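Local coordinates for uncharacterized protein (Singapore grouper iridovirus, PDB 3RJ2) that binds histone H3 and is built as a compact fold rich in beta strands, in which two sheets and a short C-terminal helix pack together, at residues A[46-51]-A[79-84]; A[62-67]-A[91-96]; A[96-101]-A[129-134]. One frame throughout, in Å; residues are numbered along the deposited sequence.

Contact 1 of 3, residues A[46-51]-A[79-84]; sequences RYSVDG and EDVLEG
Tyr47 lays its ring against the backbone of Gly84, and this pair opens an antiparallel strand pairing that runs on to Gly51 and Asp80. Gly84 CA lies over the ring face, 4.0 Å from the Tyr47 ring centroid, in a CH-pi contact. Gly84 O sits above the same ring, shifted toward CD2, while Leu82 O meets the ring edge at CD1, in the ring plane. Tyr47 CG is placed between the backbone N and the carbonyl carbon (chi1 56°). The ring beyond it covers Gly84, and its CE1 also reaches Leu82 CG at 4.2 Å. On the other face Ser48 OG donates a short bond of 2.5 Å to Glu83 OE2, entering on the anti lone pair of the carboxylate. Glu83 CG also lies against Ser48 OG, and the chain beyond it runs extended to the carboxylate. Further along this face, Val81 CG2 packs at 3.6 Å from Asp50 OD1, the two side chains crossing obliquely.

Beneath these groups Tyr47–Gly84 and Val49–Leu82 are hydrogen-bonded pairs, each with two N-H...O bonds, the shorter of the second pair being Val49 N to Leu82 O at 2.7 Å. Ser48–Glu83 and Asp50–Val81 are the non-hydrogen-bonded pairs between and beyond them, where Val81 CA approaches Val49 O to 3.2 Å in a CA-H...O contact. Gly51 N extends the pairing past the strand end by bonding Asp80 O at 2.8 Å.

The face with Asp50 and Glu83 is largely exposed, whereas Tyr47 and Leu82 both rest on Leu74 of strand 68-75 in the second sheet. Strand 81-87 is outermost in its four-stranded sheet within the chain, and strand 44-50 pairs on its other side with strand 6-12.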
ATOM      1  N   ARG A  46     -10.683  -3.292   3.472  1.00 14.96           N
ATOM      2  CA  ARG A  46     -11.465  -3.425   2.245  1.00 16.04           C
ATOM      3  C   ARG A  46     -10.937  -2.418   1.221  1.00 15.99           C
ATOM      4  O   ARG A  46     -10.922  -1.225   1.467  1.00 15.74           O
ATOM      5  CB  ARG A  46     -12.956  -3.196   2.506  1.00 16.45           C
ATOM      6  CG  ARG A  46     -13.535  -4.057   3.637  1.00 20.43           C
ATOM      7  CD  ARG A  46     -14.953  -3.647   4.023  1.00 27.96           C
ATOM      8  NE  ARG A  46     -15.891  -3.798   2.914  1.00 33.76           N
ATOM      9  CZ  ARG A  46     -16.460  -4.950   2.550  1.00 37.41           C
ATOM     10  NH1 ARG A  46     -16.189  -6.081   3.207  1.00 38.45           N
ATOM     11  NH2 ARG A  46     -17.298  -4.971   1.511  1.00 38.27           N
ATOM     12  N   TYR A  47     -10.494  -2.906   0.072  1.00 15.93           N
ATOM     13  CA  TYR A  47      -9.878  -2.027  -0.905  1.00 16.19           C
ATOM     14  C   TYR A  47     -10.648  -1.997  -2.218  1.00 16.39           C
ATOM     15  O   TYR A  47     -11.369  -2.932  -2.549  1.00 16.17           O
ATOM     16  CB  TYR A  47      -8.426  -2.456  -1.152  1.00 16.12           C
ATOM     17  CG  TYR A  47      -8.302  -3.893  -1.583  1.00 14.97           C
ATOM     18  CD1 TYR A  47      -8.431  -4.252  -2.924  1.00 14.35           C
ATOM     19  CD2 TYR A  47      -8.051  -4.908  -0.643  1.00 15.67           C
ATOM     20  CE1 TYR A  47      -8.331  -5.589  -3.328  1.00 14.75           C
ATOM     21  CE2 TYR A  47      -7.943  -6.242  -1.035  1.00 13.48           C
ATOM     22  CZ  TYR A  47      -8.087  -6.580  -2.374  1.00 14.39           C
ATOM     23  OH  TYR A  47      -7.976  -7.906  -2.768  1.00 15.99           O
ATOM     24  N   SER A  48     -10.471  -0.909  -2.958  1.00 16.70           N
ATOM     25  CA  SER A  48     -10.885  -0.821  -4.344  1.00 17.32           C
ATOM     26  C   SER A  48      -9.763  -0.114  -5.098  1.00 17.51           C
ATOM     27  O   SER A  48      -9.487   1.056  -4.829  1.00 17.17           O
ATOM     28  CB  SER A  48     -12.185  -0.025  -4.451  1.00 17.45           C
ATOM     29  OG  SER A  48     -12.671  -0.046  -5.782  1.00 19.81           O
ATOM     30  N   VAL A  49      -9.095  -0.817  -6.010  1.00 17.44           N
ATOM     31  CA  VAL A  49      -7.920  -0.248  -6.667  1.00 18.31           C
ATOM     32  C   VAL A  49      -8.176   0.024  -8.142  1.00 19.01           C
ATOM     33  O   VAL A  49      -8.457  -0.890  -8.908  1.00 18.97           O
ATOM     34  CB  VAL A  49      -6.656  -1.132  -6.526  1.00 18.04           C
ATOM     35  CG1 VAL A  49      -5.490  -0.476  -7.227  1.00 17.44           C
ATOM     36  CG2 VAL A  49      -6.312  -1.369  -5.057  1.00 18.28           C
ATOM     37  N   ASP A  50      -8.072   1.293  -8.516  1.00 20.02           N
ATOM     38  CA  ASP A  50      -8.227   1.730  -9.900  1.00 21.26           C
ATOM     39  C   ASP A  50      -6.851   1.729 -10.558  1.00 20.83           C
ATOM     40  O   ASP A  50      -5.988   2.533 -10.201  1.00 20.60           O
ATOM     41  CB  ASP A  50      -8.814   3.142  -9.908  1.00 21.90           C
ATOM     42  CG  ASP A  50      -9.606   3.443 -11.160  1.00 26.12           C
ATOM     43  OD1 ASP A  50      -9.326   2.844 -12.228  1.00 29.25           O
ATOM     44  OD2 ASP A  50     -10.525   4.293 -11.071  1.00 31.31           O
ATOM     45  N   GLY A  51      -6.636   0.801 -11.484  1.00 20.74           N
ATOM     46  CA  GLY A  51      -5.363   0.683 -12.178  1.00 20.76           C
ATOM     47  C   GLY A  51      -5.539   0.231 -13.620  1.00 21.57           C
ATOM     48  O   GLY A  51      -6.335   0.808 -14.378  1.00 21.67           O
ATOM     49  N   GLU A  79      -9.168  -7.478 -14.694  1.00 22.30           N
ATOM     50  CA  GLU A  79      -9.877  -6.332 -14.101  1.00 23.21           C
ATOM     51  C   GLU A  79      -8.980  -5.101 -14.018  1.00 23.33           C
ATOM     52  O   GLU A  79      -7.848  -5.181 -13.532  1.00 23.60           O
ATOM     53  CB  GLU A  79     -10.345  -6.660 -12.674  1.00 23.39           C
ATOM     54  CG  GLU A  79     -11.094  -7.961 -12.524  1.00 25.56           C
ATOM     55  CD  GLU A  79     -12.530  -7.899 -13.025  1.00 30.37           C
ATOM     56  OE1 GLU A  79     -13.152  -6.799 -13.003  1.00 30.91           O
ATOM     57  OE2 GLU A  79     -13.039  -8.977 -13.427  1.00 32.48           O
ATOM     58  N   ASP A  80      -9.478  -3.955 -14.461  1.00 23.14           N
ATOM     59  CA  ASP A  80      -8.731  -2.713 -14.262  1.00 23.51           C
ATOM     60  C   ASP A  80      -9.028  -2.092 -12.897  1.00 22.80           C
ATOM     61  O   ASP A  80      -8.212  -1.351 -12.351  1.00 22.62           O
ATOM     62  CB  ASP A  80      -8.950  -1.722 -15.414  1.00 23.78           C
ATOM     63  CG  ASP A  80     -10.408  -1.532 -15.759  1.00 26.35           C
ATOM     64  OD1 ASP A  80     -11.171  -2.535 -15.813  1.00 28.84           O
ATOM     65  OD2 ASP A  80     -10.791  -0.369 -16.001  1.00 29.67           O
ATOM     66  N   VAL A  81     -10.200  -2.405 -12.357  1.00 22.29           N
ATOM     67  CA  VAL A  81     -10.562  -2.017 -10.994  1.00 21.74           C
ATOM     68  C   VAL A  81     -10.676  -3.283 -10.145  1.00 21.56           C
ATOM     69  O   VAL A  81     -11.539  -4.134 -10.381  1.00 21.46           O
ATOM     70  CB  VAL A  81     -11.863  -1.187 -10.954  1.00 22.17           C
ATOM     71  CG1 VAL A  81     -12.290  -0.897  -9.508  1.00 22.04           C
ATOM     72  CG2 VAL A  81     -11.690   0.112 -11.745  1.00 21.12           C
ATOM     73  N   LEU A  82      -9.772  -3.408  -9.176  1.00 21.10           N
ATOM     74  CA  LEU A  82      -9.657  -4.615  -8.365  1.00 20.65           C
ATOM     75  C   LEU A  82     -10.161  -4.360  -6.958  1.00 20.69           C
ATOM     76  O   LEU A  82      -9.663  -3.491  -6.266  1.00 20.78           O
ATOM     77  CB  LEU A  82      -8.204  -5.121  -8.339  1.00 20.29           C
ATOM     78  CG  LEU A  82      -7.813  -6.272  -7.415  1.00 18.78           C
ATOM     79  CD1 LEU A  82      -8.540  -7.538  -7.789  1.00 18.32           C
ATOM     80  CD2 LEU A  82      -6.321  -6.498  -7.487  1.00 17.52           C
ATOM     81  N   GLU A  83     -11.160  -5.137  -6.551  1.00 20.87           N
ATOM     82  CA  GLU A  83     -11.819  -4.964  -5.277  1.00 20.74           C
ATOM     83  C   GLU A  83     -11.740  -6.249  -4.483  1.00 20.44           C
ATOM     84  O   GLU A  83     -11.730  -7.367  -5.040  1.00 20.21           O
ATOM     85  CB  GLU A  83     -13.275  -4.522  -5.478  1.00 21.47           C
ATOM     86  CG  GLU A  83     -13.373  -3.195  -6.252  1.00 24.58           C
ATOM     87  CD  GLU A  83     -14.760  -2.547  -6.257  1.00 30.49           C
ATOM     88  OE1 GLU A  83     -15.776  -3.285  -6.257  1.00 32.57           O
ATOM     89  OE2 GLU A  83     -14.827  -1.283  -6.300  1.00 31.69           O
ATOM     90  N   GLY A  84     -11.669  -6.088  -3.172  1.00 19.19           N
ATOM     91  CA  GLY A  84     -11.588  -7.226  -2.293  1.00 18.25           C
ATOM     92  C   GLY A  84     -11.287  -6.785  -0.891  1.00 17.64           C
ATOM     93  O   GLY A  84     -11.315  -5.602  -0.577  1.00 17.30           O
TER

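Contact 2 of 3, residues A[62-67]-A[91-96]; sequences FNATGR and DAAYAR
Phe62 O takes two backbone N-H groups, from Ala93 N at 2.9 Å and Tyr94 N at 3.2 Å. Ala93 and Tyr94 thus both face Phe62, the definition of a classic beta bulge. The first bond is nearly straight (170°), the second more bent (138°); Phe62 N returns a bond to Tyr94 O. Phe62 CG lies anti to the carbonyl carbon (chi1 -51°), beside the backbone N; the ring meets the strand with its edge, CD2 against Tyr94 CB and CE2 3.7 Å from Arg96 CB. Phe62 CE2 also lies over a face of the Arg96 guanidinium, but the two planes are well inclined to each other and are not stacked. That guanidinium has its strongest polar partner in Ala137 O.

Next to the bulge, a type I turn runs from Asn63 to Gly66. Asn63 OD1 accepts from Thr65 N, which makes an Asx turn, and also from Arg67 N and Thr65 OG1, the last at 2.7 Å. Both backbone donors stand above the plane of its amide carbonyl. The turn's carbonyl Asn63 O points into the edge of the Tyr94 ring, 3.3 Å from CD2, while Ala93 CB fits against Ala64 CA. One water links Ala64 O to Tyr94 OH, and a second joins Ala64 N to Asp91 O.

The chemistry divides accordingly: backbone bonds fix the bulge, an amide oxygen held by three donors shapes the turn, and two waters carry polar links across the more exposed end.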
ATOM      1  N   PHE A  62       3.471  -4.218   9.132  1.00 12.06           N
ATOM      2  CA  PHE A  62       4.608  -4.185  10.037  1.00 12.40           C
ATOM      3  C   PHE A  62       4.086  -4.008  11.464  1.00 12.97           C
ATOM      4  O   PHE A  62       3.021  -3.398  11.674  1.00 12.56           O
ATOM      5  CB  PHE A  62       5.545  -3.020   9.692  1.00 12.31           C
ATOM      6  CG  PHE A  62       5.938  -2.962   8.248  1.00 12.42           C
ATOM      7  CD1 PHE A  62       6.989  -3.747   7.764  1.00 11.61           C
ATOM      8  CD2 PHE A  62       5.260  -2.120   7.359  1.00 12.22           C
ATOM      9  CE1 PHE A  62       7.352  -3.698   6.428  1.00 12.31           C
ATOM     10  CE2 PHE A  62       5.622  -2.081   6.015  1.00 12.64           C
ATOM     11  CZ  PHE A  62       6.671  -2.865   5.556  1.00 10.95           C
ATOM     12  N   ASN A  63       4.825  -4.539  12.437  1.00 13.86           N
ATOM     13  CA  ASN A  63       4.450  -4.393  13.855  1.00 15.28           C
ATOM     14  C   ASN A  63       4.843  -3.036  14.443  1.00 16.29           C
ATOM     15  O   ASN A  63       5.322  -2.157  13.719  1.00 17.12           O
ATOM     16  CB  ASN A  63       4.947  -5.583  14.695  1.00 15.12           C
ATOM     17  CG  ASN A  63       6.465  -5.623  14.851  1.00 16.25           C
ATOM     18  OD1 ASN A  63       7.158  -4.617  14.711  1.00 16.26           O
ATOM     19  ND2 ASN A  63       6.977  -6.797  15.167  1.00 17.70           N
ATOM     20  N   ALA A  64       4.640  -2.854  15.750  1.00 17.69           N
ATOM     21  CA  ALA A  64       4.832  -1.555  16.387  1.00 18.35           C
ATOM     22  C   ALA A  64       6.293  -1.111  16.412  1.00 19.13           C
ATOM     23  O   ALA A  64       6.581   0.078  16.563  1.00 19.53           O
ATOM     24  CB  ALA A  64       4.249  -1.566  17.814  1.00 19.50           C
ATOM     25  N   THR A  65       7.211  -2.060  16.268  1.00 19.31           N
ATOM     26  CA  THR A  65       8.634  -1.731  16.155  1.00 20.37           C
ATOM     27  C   THR A  65       9.048  -1.549  14.683  1.00 20.41           C
ATOM     28  O   THR A  65      10.216  -1.308  14.380  1.00 20.90           O
ATOM     29  CB  THR A  65       9.525  -2.777  16.861  1.00 20.32           C
ATOM     30  OG1 THR A  65       9.250  -4.079  16.339  1.00 21.62           O
ATOM     31  CG2 THR A  65       9.236  -2.792  18.355  1.00 21.66           C
ATOM     32  N   GLY A  66       8.074  -1.640  13.778  1.00 19.82           N
ATOM     33  CA  GLY A  66       8.317  -1.393  12.362  1.00 19.78           C
ATOM     34  C   GLY A  66       8.786  -2.602  11.595  1.00 19.14           C
ATOM     35  O   GLY A  66       9.185  -2.479  10.445  1.00 19.70           O
ATOM     36  N   ARG A  67       8.730  -3.768  12.229  1.00 18.93           N
ATOM     37  CA  ARG A  67       9.216  -5.004  11.627  1.00 19.19           C
ATOM     38  C   ARG A  67       8.148  -5.721  10.781  1.00 17.93           C
ATOM     39  O   ARG A  67       6.968  -5.743  11.126  1.00 16.76           O
ATOM     40  CB  ARG A  67       9.764  -5.958  12.703  1.00 20.20           C
ATOM     41  CG  ARG A  67      11.065  -5.506  13.401  1.00 25.65           C
ATOM     42  CD  ARG A  67      11.727  -6.677  14.179  1.00 34.19           C
ATOM     43  NE  ARG A  67      12.346  -6.241  15.439  1.00 39.61           N
ATOM     44  CZ  ARG A  67      12.977  -7.048  16.300  1.00 43.10           C
ATOM     45  NH1 ARG A  67      13.089  -8.353  16.052  1.00 44.48           N
ATOM     46  NH2 ARG A  67      13.504  -6.550  17.417  1.00 43.56           N
ATOM     47  N   ASP A  91      -1.012  -7.964  15.306  1.00 19.78           N
ATOM     48  CA  ASP A  91       0.125  -7.102  15.691  1.00 19.42           C
ATOM     49  C   ASP A  91       0.499  -6.033  14.658  1.00 18.41           C
ATOM     50  O   ASP A  91       1.583  -5.437  14.736  1.00 18.63           O
ATOM     51  CB  ASP A  91       1.363  -7.954  16.008  1.00 19.69           C
ATOM     52  CG  ASP A  91       1.608  -9.032  14.979  1.00 21.54           C
ATOM     53  OD1 ASP A  91       0.680  -9.366  14.212  1.00 23.13           O
ATOM     54  OD2 ASP A  91       2.731  -9.572  14.943  1.00 25.03           O
ATOM     55  N   ALA A  92      -0.382  -5.792  13.693  1.00 16.78           N
ATOM     56  CA  ALA A  92      -0.137  -4.765  12.698  1.00 15.53           C
ATOM     57  C   ALA A  92      -0.306  -3.386  13.317  1.00 14.71           C
ATOM     58  O   ALA A  92      -1.327  -3.099  13.938  1.00 14.21           O
ATOM     59  CB  ALA A  92      -1.049  -4.938  11.493  1.00 15.13           C
ATOM     60  N   ALA A  93       0.723  -2.553  13.148  1.00 13.95           N
ATOM     61  CA  ALA A  93       0.698  -1.149  13.559  1.00 12.96           C
ATOM     62  C   ALA A  93       0.868  -0.197  12.363  1.00 12.30           C
ATOM     63  O   ALA A  93       0.668   1.018  12.497  1.00 11.42           O
ATOM     64  CB  ALA A  93       1.776  -0.890  14.598  1.00 13.10           C
ATOM     65  N   TYR A  94       1.233  -0.759  11.206  1.00 11.48           N
ATOM     66  CA  TYR A  94       1.486  -0.004   9.967  1.00 11.60           C
ATOM     67  C   TYR A  94       1.086  -0.804   8.759  1.00 11.58           C
ATOM     68  O   TYR A  94       1.246  -2.032   8.738  1.00 11.06           O
ATOM     69  CB  TYR A  94       2.989   0.272   9.748  1.00 12.49           C
ATOM     70  CG  TYR A  94       3.691   1.068  10.799  1.00 12.25           C
ATOM     71  CD1 TYR A  94       3.845   2.440  10.667  1.00 13.26           C
ATOM     72  CD2 TYR A  94       4.248   0.438  11.899  1.00 14.99           C
ATOM     73  CE1 TYR A  94       4.529   3.177  11.627  1.00 16.18           C
ATOM     74  CE2 TYR A  94       4.921   1.155  12.869  1.00 16.70           C
ATOM     75  CZ  TYR A  94       5.060   2.520  12.730  1.00 17.29           C
ATOM     76  OH  TYR A  94       5.734   3.223  13.703  1.00 21.17           O
ATOM     77  N   ALA A  95       0.624  -0.099   7.731  1.00 11.60           N
ATOM     78  CA  ALA A  95       0.388  -0.698   6.430  1.00 11.69           C
ATOM     79  C   ALA A  95       1.215   0.050   5.391  1.00 11.35           C
ATOM     80  O   ALA A  95       1.497   1.233   5.540  1.00 12.15           O
ATOM     81  CB  ALA A  95      -1.103  -0.661   6.069  1.00 10.73           C
ATOM     82  N   ARG A  96       1.618  -0.659   4.354  1.00 10.66           N
ATOM     83  CA  ARG A  96       2.287  -0.062   3.226  1.00 10.05           C
ATOM     84  C   ARG A  96       1.711  -0.700   1.967  1.00 10.57           C
ATOM     85  O   ARG A  96       1.402  -1.903   1.944  1.00 10.84           O
ATOM     86  CB  ARG A  96       3.807  -0.256   3.334  1.00  9.88           C
ATOM     87  CG  ARG A  96       4.638   0.227   2.136  1.00  8.16           C
ATOM     88  CD  ARG A  96       6.110   0.326   2.480  1.00  7.74           C
ATOM     89  NE  ARG A  96       6.358   1.381   3.467  1.00  8.11           N
ATOM     90  CZ  ARG A  96       7.412   1.427   4.282  1.00  7.35           C
ATOM     91  NH1 ARG A  96       8.339   0.464   4.266  1.00  4.89           N
ATOM     92  NH2 ARG A  96       7.536   2.441   5.122  1.00  7.76           N
TER
HETATM   93  O   HOH W   1       4.983   2.322  16.387  1.00 31.34           O
HETATM   94  O   HOH W   2       2.865  -4.577  17.260  1.00 43.30           O

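Contact 3 of 3, residues A[96-101]-A[129-134]; sequences RIHAAI and AEFART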
ATOM      1  N   ARG A  96       1.618  -0.659   4.354  1.00 10.66           N
ATOM      2  CA  ARG A  96       2.287  -0.062   3.226  1.00 10.05           C
ATOM      3  C   ARG A  96       1.711  -0.700   1.967  1.00 10.57           C
ATOM      4  O   ARG A  96       1.402  -1.903   1.944  1.00 10.84           O
ATOM      5  CB  ARG A  96       3.807  -0.256   3.334  1.00  9.88           C
ATOM      6  CG  ARG A  96       4.638   0.227   2.136  1.00  8.16           C
ATOM      7  CD  ARG A  96       6.110   0.326   2.480  1.00  7.74           C
ATOM      8  NE  ARG A  96       6.358   1.381   3.467  1.00  8.11           N
ATOM      9  CZ  ARG A  96       7.412   1.427   4.282  1.00  7.35           C
ATOM     10  NH1 ARG A  96       8.339   0.464   4.266  1.00  4.89           N
ATOM     11  NH2 ARG A  96       7.536   2.441   5.122  1.00  7.76           N
ATOM     12  N   ILE A  97       1.520   0.118   0.939  1.00 10.10           N
ATOM     13  CA  ILE A  97       1.182  -0.388  -0.379  1.00 10.65           C
ATOM     14  C   ILE A  97       2.312  -0.010  -1.326  1.00 11.06           C
ATOM     15  O   ILE A  97       2.707   1.161  -1.379  1.00 11.37           O
ATOM     16  CB  ILE A  97      -0.187   0.179  -0.868  1.00 10.68           C
ATOM     17  CG1 ILE A  97      -1.318  -0.303   0.058  1.00 10.86           C
ATOM     18  CG2 ILE A  97      -0.444  -0.185  -2.312  1.00 10.46           C
ATOM     19  CD1 ILE A  97      -2.711   0.267  -0.228  1.00 12.74           C
ATOM     20  N   HIS A  98       2.874  -0.996  -2.026  1.00 10.68           N
ATOM     21  CA  HIS A  98       3.721  -0.722  -3.183  1.00 10.49           C
ATOM     22  C   HIS A  98       2.811  -0.897  -4.389  1.00 11.13           C
ATOM     23  O   HIS A  98       2.433  -2.030  -4.713  1.00 10.86           O
ATOM     24  CB  HIS A  98       4.904  -1.705  -3.292  1.00 10.61           C
ATOM     25  CG  HIS A  98       5.958  -1.529  -2.235  1.00 10.68           C
ATOM     26  ND1 HIS A  98       5.768  -1.901  -0.920  1.00 10.02           N
ATOM     27  CD2 HIS A  98       7.218  -1.038  -2.306  1.00  8.27           C
ATOM     28  CE1 HIS A  98       6.859  -1.629  -0.224  1.00 10.86           C
ATOM     29  NE2 HIS A  98       7.757  -1.115  -1.044  1.00  8.59           N
ATOM     30  N   ALA A  99       2.456   0.211  -5.039  1.00 10.87           N
ATOM     31  CA  ALA A  99       1.614   0.203  -6.235  1.00 11.75           C
ATOM     32  C   ALA A  99       2.389  -0.120  -7.516  1.00 12.33           C
ATOM     33  O   ALA A  99       3.469   0.414  -7.749  1.00 12.93           O
ATOM     34  CB  ALA A  99       0.918   1.540  -6.378  1.00 12.05           C
ATOM     35  N   ALA A 100       1.813  -0.987  -8.347  1.00 13.09           N
ATOM     36  CA  ALA A 100       2.452  -1.519  -9.549  1.00 13.68           C
ATOM     37  C   ALA A 100       3.856  -2.008  -9.228  1.00 14.23           C
ATOM     38  O   ALA A 100       4.833  -1.555  -9.825  1.00 14.24           O
ATOM     39  CB  ALA A 100       2.471  -0.490 -10.688  1.00 13.61           C
ATOM     40  N   ILE A 101       3.944  -2.930  -8.268  1.00 14.80           N
ATOM     41  CA  ILE A 101       5.212  -3.568  -7.922  1.00 15.12           C
ATOM     42  C   ILE A 101       5.667  -4.484  -9.064  1.00 16.07           C
ATOM     43  O   ILE A 101       6.794  -4.985  -9.048  1.00 16.05           O
ATOM     44  CB  ILE A 101       5.143  -4.348  -6.587  1.00 14.82           C
ATOM     45  CG1 ILE A 101       6.566  -4.675  -6.092  1.00 15.43           C
ATOM     46  CG2 ILE A 101       4.290  -5.611  -6.741  1.00 13.67           C
ATOM     47  CD1 ILE A 101       6.709  -4.794  -4.611  1.00 15.33           C
ATOM     48  N   ALA A 129      18.727  -0.904  -3.130  1.00 15.53           N
ATOM     49  CA  ALA A 129      18.874  -1.103  -1.677  1.00 15.14           C
ATOM     50  C   ALA A 129      17.824  -0.360  -0.851  1.00 14.61           C
ATOM     51  O   ALA A 129      17.261  -0.919   0.084  1.00 14.18           O
ATOM     52  CB  ALA A 129      20.279  -0.712  -1.210  1.00 15.35           C
ATOM     53  N   GLU A 130      17.571   0.893  -1.200  1.00 14.24           N
ATOM     54  CA  GLU A 130      16.538   1.694  -0.530  1.00 14.25           C
ATOM     55  C   GLU A 130      15.147   1.107  -0.798  1.00 13.96           C
ATOM     56  O   GLU A 130      14.278   1.121   0.069  1.00 13.56           O
ATOM     57  CB  GLU A 130      16.599   3.143  -1.012  1.00 14.50           C
ATOM     58  CG  GLU A 130      17.907   3.870  -0.659  1.00 16.15           C
ATOM     59  CD  GLU A 130      18.052   5.233  -1.345  1.00 19.21           C
ATOM     60  OE1 GLU A 130      17.639   5.377  -2.523  1.00 20.58           O
ATOM     61  OE2 GLU A 130      18.593   6.161  -0.703  1.00 20.03           O
ATOM     62  N   PHE A 131      14.948   0.578  -2.001  1.00 13.50           N
ATOM     63  CA  PHE A 131      13.677  -0.019  -2.359  1.00 13.07           C
ATOM     64  C   PHE A 131      13.490  -1.292  -1.558  1.00 13.36           C
ATOM     65  O   PHE A 131      12.449  -1.477  -0.945  1.00 13.34           O
ATOM     66  CB  PHE A 131      13.590  -0.314  -3.860  1.00 12.67           C
ATOM     67  CG  PHE A 131      12.252  -0.834  -4.291  1.00 12.25           C
ATOM     68  CD1 PHE A 131      11.247   0.043  -4.688  1.00 12.42           C
ATOM     69  CD2 PHE A 131      11.987  -2.192  -4.279  1.00 11.08           C
ATOM     70  CE1 PHE A 131      10.004  -0.431  -5.084  1.00 12.10           C
ATOM     71  CE2 PHE A 131      10.748  -2.681  -4.666  1.00 11.29           C
ATOM     72  CZ  PHE A 131       9.753  -1.798  -5.080  1.00 11.01           C
ATOM     73  N   ALA A 132      14.491  -2.172  -1.574  1.00 13.66           N
ATOM     74  CA  ALA A 132      14.418  -3.431  -0.820  1.00 13.65           C
ATOM     75  C   ALA A 132      14.104  -3.222   0.666  1.00 13.83           C
ATOM     76  O   ALA A 132      13.310  -3.972   1.264  1.00 13.13           O
ATOM     77  CB  ALA A 132      15.697  -4.199  -0.964  1.00 13.97           C
ATOM     78  N   ARG A 133      14.710  -2.193   1.250  1.00 13.63           N
ATOM     79  CA  ARG A 133      14.450  -1.845   2.636  1.00 14.31           C
ATOM     80  C   ARG A 133      12.943  -1.638   2.899  1.00 14.04           C
ATOM     81  O   ARG A 133      12.412  -2.095   3.927  1.00 13.73           O
ATOM     82  CB  ARG A 133      15.243  -0.604   3.042  1.00 14.15           C
ATOM     83  CG  ARG A 133      15.178  -0.339   4.532  1.00 16.21           C
ATOM     84  CD  ARG A 133      15.062   1.145   4.831  1.00 19.90           C
ATOM     85  NE  ARG A 133      14.260   1.306   6.032  1.00 25.89           N
ATOM     86  CZ  ARG A 133      13.011   1.762   6.080  1.00 27.87           C
ATOM     87  NH1 ARG A 133      12.378   2.162   4.979  1.00 25.81           N
ATOM     88  NH2 ARG A 133      12.399   1.843   7.260  1.00 31.44           N
ATOM     89  N   THR A 134      12.248  -0.983   1.967  1.00 13.41           N
ATOM     90  CA  THR A 134      10.823  -0.681   2.160  1.00 12.49           C
ATOM     91  C   THR A 134       9.930  -1.930   2.128  1.00 12.35           C
ATOM     92  O   THR A 134       8.787  -1.862   2.527  1.00 12.14           O
ATOM     93  CB  THR A 134      10.271   0.345   1.133  1.00 12.90           C
ATOM     94  OG1 THR A 134      10.166  -0.264  -0.160  1.00 10.82           O
ATOM     95  CG2 THR A 134      11.137   1.604   1.072  1.00 12.24           C
TER
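Strand 96-98 and helix 129-134 pass 11.3 Å apart at closest approach with their directions 133° apart, and Arg96, His98 and Ile101 span the gap to Phe131 and Thr134. It is a helix-on-sheet contact: the C-terminal helix lies on one face of the six-stranded mixed sheet, which also includes strands 31-37 and 56-62.

Arg96 NH1 donates to Thr134 O at 2.9 Å, with the oxygen at the guanidinium edge and close to its plane. On the same group NE bonds Thr35 OG1. Arg133 NH1 comes to within 4.4 Å of Arg96 NH1, a closeness of like charges that Thr134 O and Ala137 O probably help to offset.

At its edge, CD2 of His98 approaches CZ of Phe131, and the rings form an offset edge-to-face pair, the imidazole edge directed toward the phenyl face with planes at 69°. Ile101 CD1 meets the edge of the same phenyl ring, 4.3 Å from CZ, and Leu135 touches both His98 and Ile101.

Thr134 OG1, placed between the backbone N and the carbonyl carbon (chi1 72°), donates to Phe131 O at 2.7 Å, in the carbonyl plane. The same hydroxyl accepts a nearly straight bond from His98 NE2, also 2.7 Å long and lying in the imidazole plane.

In the fold
Starting from the N terminus, contact 1 closes the loop from strand 44-50 to strand 81-87, spanning strands 56-62 and 68-75, and forms one edge of the four-stranded sheet. Contact 2 opens inside that span and closes beyond it, so the two cross along the chain; it joins the end of strand 56-62 to the start of strand 94-98 in the mixed sheet. The two lie on opposite sides of the chain's centre, about 23 Å between centres. Contact 3 follows in series, tying strand 94-98 to the C-terminal helix. It shares Arg96 with contact 2, and Phe62 CZ packs 3.8 Å from Thr134 O where they touch.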